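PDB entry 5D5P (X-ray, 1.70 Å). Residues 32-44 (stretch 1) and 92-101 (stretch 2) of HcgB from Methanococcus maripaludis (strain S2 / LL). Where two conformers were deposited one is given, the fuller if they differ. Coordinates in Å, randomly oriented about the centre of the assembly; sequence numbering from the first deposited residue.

Stretch 1 32-44: STIKSAKNVTVAT
Stretch 2, residues 92-101: SSDADLIITR

Stretch 1 enters as the last turn of a helix that begins earlier in the chain (phi/psi about -65/-44 for Ser32 to Ile34, -72/-26 for Lys35), passes through Ala37 (-58/133) and Lys38 (-102/-24), and becomes extended from Asn39 (Val40 -115/130, Thr41 -111/131). Stretch 2 leaves a helix at Ser93 and, after Asp96 (-84/-25), forms a strand that starts at Leu97 and runs on past Arg101 (Leu97 -148/136, Ile99 -112/123). The strands run parallel, their axes 14° apart and 4.8 Å at closest approach, with Val40 paired to Leu97, Thr41 to Ile98 and Val42 to Ile99 (CA to CA 4.8, 4.9 and 4.8 Å).

The ladder alternates between strands: Thr41 N donates to Leu97 O, Ile99 N to Thr41 O and Ala43 N to Ile99 O, each 2.9 Å and nearly straight. At its start, Asn39 O accepts from Asp96 N at 2.7 Å and, weakly, from Leu97 N at 3.4 Å.

Asp96 (chi1 -61°, m) secures the entry to the sheet. Its OD2 accepts from Lys38 N at 2.8 Å and Asn39 N at 3.1 Å, so one carboxylate oxygen satisfies two successive amides. A water accepts from Asn39 ND2 (3.3 Å) and donates to Asp94 O (2.5 Å) and Asp96 OD1 (3.0 Å). The Lys38 side chain leads away into an exposed position.

Val40, Val42, Leu97 and Ile99 share one sheet face, where their branched apolar side chains are buried. Leu97 (chi1 -158°, t; chi2 71°, p) has the largest covered area, 112 Å²: its CB lies 3.8 Å from Ala37 CB and 4.0 Å from Val40 CG2, while its CD2 reaches Ile34 CG2 at 4.1 Å, linking helix to sheet. Val40 CG1 meets Ile99 CD1 at 4.2 Å; Val40 is t, Ile99 m,t.

Thr41 (m) and Ile98 (m,p) occupy the other face. Thr41 OG1 packs 3.4 Å from Ala95 CB, whose small methyl points toward stretch 1.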

# COMPACT_ATOMS: atom_id res chain seq x y z
N SER A 32 -7.10 -7.13 18.09
CA SER A 32 -8.40 -7.46 18.65
C SER A 32 -9.50 -7.46 17.59
O SER A 32 -10.35 -8.34 17.56
CB SER A 32 -8.75 -6.48 19.77
OG SER A 32 -10.02 -6.78 20.32
N THR A 33 -9.46 -6.47 16.70
CA THR A 33 -10.40 -6.33 15.62
C THR A 33 -10.34 -7.52 14.69
O THR A 33 -11.36 -8.01 14.22
CB THR A 33 -10.11 -5.04 14.84
OG1 THR A 33 -10.29 -3.93 15.72
CG2 THR A 33 -11.03 -4.90 13.64
N ILE A 34 -9.12 -7.96 14.39
CA ILE A 34 -8.91 -9.10 13.49
C ILE A 34 -9.37 -10.39 14.16
O ILE A 34 -10.10 -11.18 13.57
CB ILE A 34 -7.42 -9.22 13.03
CG1 ILE A 34 -7.07 -8.08 12.07
CG2 ILE A 34 -7.17 -10.57 12.37
CD1 ILE A 34 -5.58 -7.95 11.73
N LYS A 35 -8.95 -10.61 15.40
CA LYS A 35 -9.23 -11.89 16.07
C LYS A 35 -10.70 -12.03 16.45
O LYS A 35 -11.21 -13.14 16.56
CB LYS A 35 -8.32 -12.05 17.29
CG LYS A 35 -6.86 -12.24 16.91
CD LYS A 35 -5.97 -12.28 18.14
CE LYS A 35 -4.54 -12.70 17.81
NZ LYS A 35 -3.58 -12.35 18.91
N SER A 36 -11.40 -10.90 16.65
CA SER A 36 -12.78 -10.97 17.11
C SER A 36 -13.78 -10.97 15.96
O SER A 36 -14.99 -11.06 16.19
CB SER A 36 -13.09 -9.82 18.07
OG SER A 36 -13.26 -8.60 17.36
N ALA A 37 -13.28 -10.87 14.73
CA ALA A 37 -14.16 -10.84 13.57
C ALA A 37 -15.04 -12.08 13.51
O ALA A 37 -14.55 -13.21 13.67
CB ALA A 37 -13.32 -10.71 12.30
N LYS A 38 -16.34 -11.88 13.28
CA LYS A 38 -17.28 -12.99 13.20
C LYS A 38 -17.65 -13.35 11.78
O LYS A 38 -18.07 -14.48 11.51
CB LYS A 38 -18.53 -12.70 14.03
CG LYS A 38 -18.17 -12.40 15.46
CD LYS A 38 -17.29 -13.52 16.02
CE LYS A 38 -16.93 -13.29 17.49
NZ LYS A 38 -16.18 -14.44 18.04
N ASN A 39 -17.52 -12.38 10.88
CA ASN A 39 -17.85 -12.61 9.48
C ASN A 39 -16.77 -11.94 8.66
O ASN A 39 -16.60 -10.71 8.68
CB ASN A 39 -19.23 -12.05 9.16
CG ASN A 39 -20.33 -12.87 9.78
OD1 ASN A 39 -20.63 -13.97 9.32
ND2 ASN A 39 -20.95 -12.34 10.82
N VAL A 40 -16.04 -12.77 7.92
CA VAL A 40 -14.91 -12.29 7.14
C VAL A 40 -15.21 -12.48 5.68
O VAL A 40 -15.59 -13.56 5.28
CB VAL A 40 -13.62 -13.05 7.51
CG1 VAL A 40 -12.45 -12.60 6.65
CG2 VAL A 40 -13.28 -12.87 9.00
N THR A 41 -15.03 -11.43 4.88
CA THR A 41 -15.22 -11.53 3.44
C THR A 41 -13.89 -11.42 2.74
O THR A 41 -13.10 -10.53 3.05
CB THR A 41 -16.19 -10.45 2.91
OG1 THR A 41 -17.52 -10.75 3.33
CG2 THR A 41 -16.18 -10.40 1.38
N VAL A 42 -13.62 -12.34 1.83
CA VAL A 42 -12.43 -12.26 1.00
C VAL A 42 -12.87 -11.76 -0.37
O VAL A 42 -13.75 -12.34 -1.00
CB VAL A 42 -11.70 -13.61 0.89
CG1 VAL A 42 -10.40 -13.41 0.18
CG2 VAL A 42 -11.49 -14.22 2.29
N ALA A 43 -12.29 -10.65 -0.79
CA ALA A 43 -12.73 -9.95 -1.99
C ALA A 43 -12.11 -10.59 -3.21
O ALA A 43 -11.29 -9.99 -3.88
CB ALA A 43 -12.36 -8.45 -1.90
N THR A 44 -12.49 -11.83 -3.49
CA THR A 44 -11.99 -12.55 -4.65
C THR A 44 -13.05 -13.50 -5.12
O THR A 44 -13.92 -13.89 -4.34
CB THR A 44 -10.73 -13.35 -4.32
OG1 THR A 44 -10.21 -13.91 -5.53
CG2 THR A 44 -11.06 -14.49 -3.35
N SER A 92 -21.26 -3.41 0.37
CA SER A 92 -22.36 -4.23 -0.12
C SER A 92 -22.68 -5.40 0.81
O SER A 92 -23.61 -6.15 0.53
CB SER A 92 -22.03 -4.74 -1.54
OG SER A 92 -20.97 -5.70 -1.50
N SER A 93 -21.94 -5.53 1.91
CA SER A 93 -22.17 -6.64 2.86
C SER A 93 -22.01 -6.16 4.30
O SER A 93 -21.72 -5.00 4.52
CB SER A 93 -21.20 -7.78 2.57
OG SER A 93 -19.89 -7.49 3.04
N ASP A 94 -22.27 -7.03 5.29
CA ASP A 94 -21.96 -6.58 6.65
C ASP A 94 -20.82 -7.39 7.28
O ASP A 94 -20.87 -7.76 8.45
CB ASP A 94 -23.20 -6.56 7.55
CG ASP A 94 -24.00 -5.25 7.40
OD1 ASP A 94 -23.43 -4.15 7.68
OD2 ASP A 94 -25.19 -5.31 7.03
N ALA A 95 -19.78 -7.63 6.48
CA ALA A 95 -18.55 -8.27 6.97
C ALA A 95 -17.91 -7.43 8.07
O ALA A 95 -17.97 -6.20 8.01
CB ALA A 95 -17.57 -8.48 5.82
N ASP A 96 -17.32 -8.10 9.06
CA ASP A 96 -16.55 -7.46 10.15
C ASP A 96 -15.12 -7.19 9.73
O ASP A 96 -14.42 -6.33 10.29
CB ASP A 96 -16.48 -8.36 11.39
CG ASP A 96 -17.82 -8.67 11.96
OD1 ASP A 96 -18.70 -7.78 11.91
OD2 ASP A 96 -17.98 -9.79 12.49
N LEU A 97 -14.67 -7.97 8.76
CA LEU A 97 -13.28 -7.92 8.33
C LEU A 97 -13.26 -8.24 6.84
O LEU A 97 -13.97 -9.15 6.40
CB LEU A 97 -12.43 -8.92 9.12
CG LEU A 97 -10.92 -8.66 9.17
CD1 LEU A 97 -10.59 -7.42 10.04
CD2 LEU A 97 -10.17 -9.91 9.64
N ILE A 98 -12.49 -7.48 6.08
CA ILE A 98 -12.39 -7.68 4.63
C ILE A 98 -10.92 -7.91 4.27
O ILE A 98 -10.05 -7.15 4.67
CB ILE A 98 -12.91 -6.47 3.84
CG1 ILE A 98 -14.43 -6.35 3.97
CG2 ILE A 98 -12.56 -6.60 2.33
CD1 ILE A 98 -14.90 -5.76 5.31
N ILE A 99 -10.66 -8.98 3.54
CA ILE A 99 -9.31 -9.19 3.02
C ILE A 99 -9.37 -9.03 1.53
O ILE A 99 -10.19 -9.67 0.87
CB ILE A 99 -8.75 -10.57 3.39
CG1 ILE A 99 -8.74 -10.69 4.91
CG2 ILE A 99 -7.33 -10.71 2.77
CD1 ILE A 99 -8.49 -12.04 5.37
N THR A 100 -8.56 -8.11 1.01
CA THR A 100 -8.61 -7.82 -0.42
C THR A 100 -7.23 -7.86 -1.02
O THR A 100 -6.24 -7.60 -0.34
CB THR A 100 -9.23 -6.41 -0.67
OG1 THR A 100 -9.23 -6.14 -2.07
CG2 THR A 100 -8.42 -5.31 0.05
N ARG A 101 -7.15 -8.21 -2.30
CA ARG A 101 -5.87 -8.19 -2.96
C ARG A 101 -6.12 -7.74 -4.38
O ARG A 101 -7.14 -8.08 -4.95
CB ARG A 101 -5.25 -9.58 -2.92
CG ARG A 101 -3.96 -9.67 -3.63
CD ARG A 101 -3.58 -11.09 -3.93
NE ARG A 101 -2.20 -11.06 -4.37
CZ ARG A 101 -1.78 -11.33 -5.60
NH1 ARG A 101 -2.64 -11.64 -6.56
NH2 ARG A 101 -0.48 -11.26 -5.84
O HOH W 1 -21.02 -9.08 10.58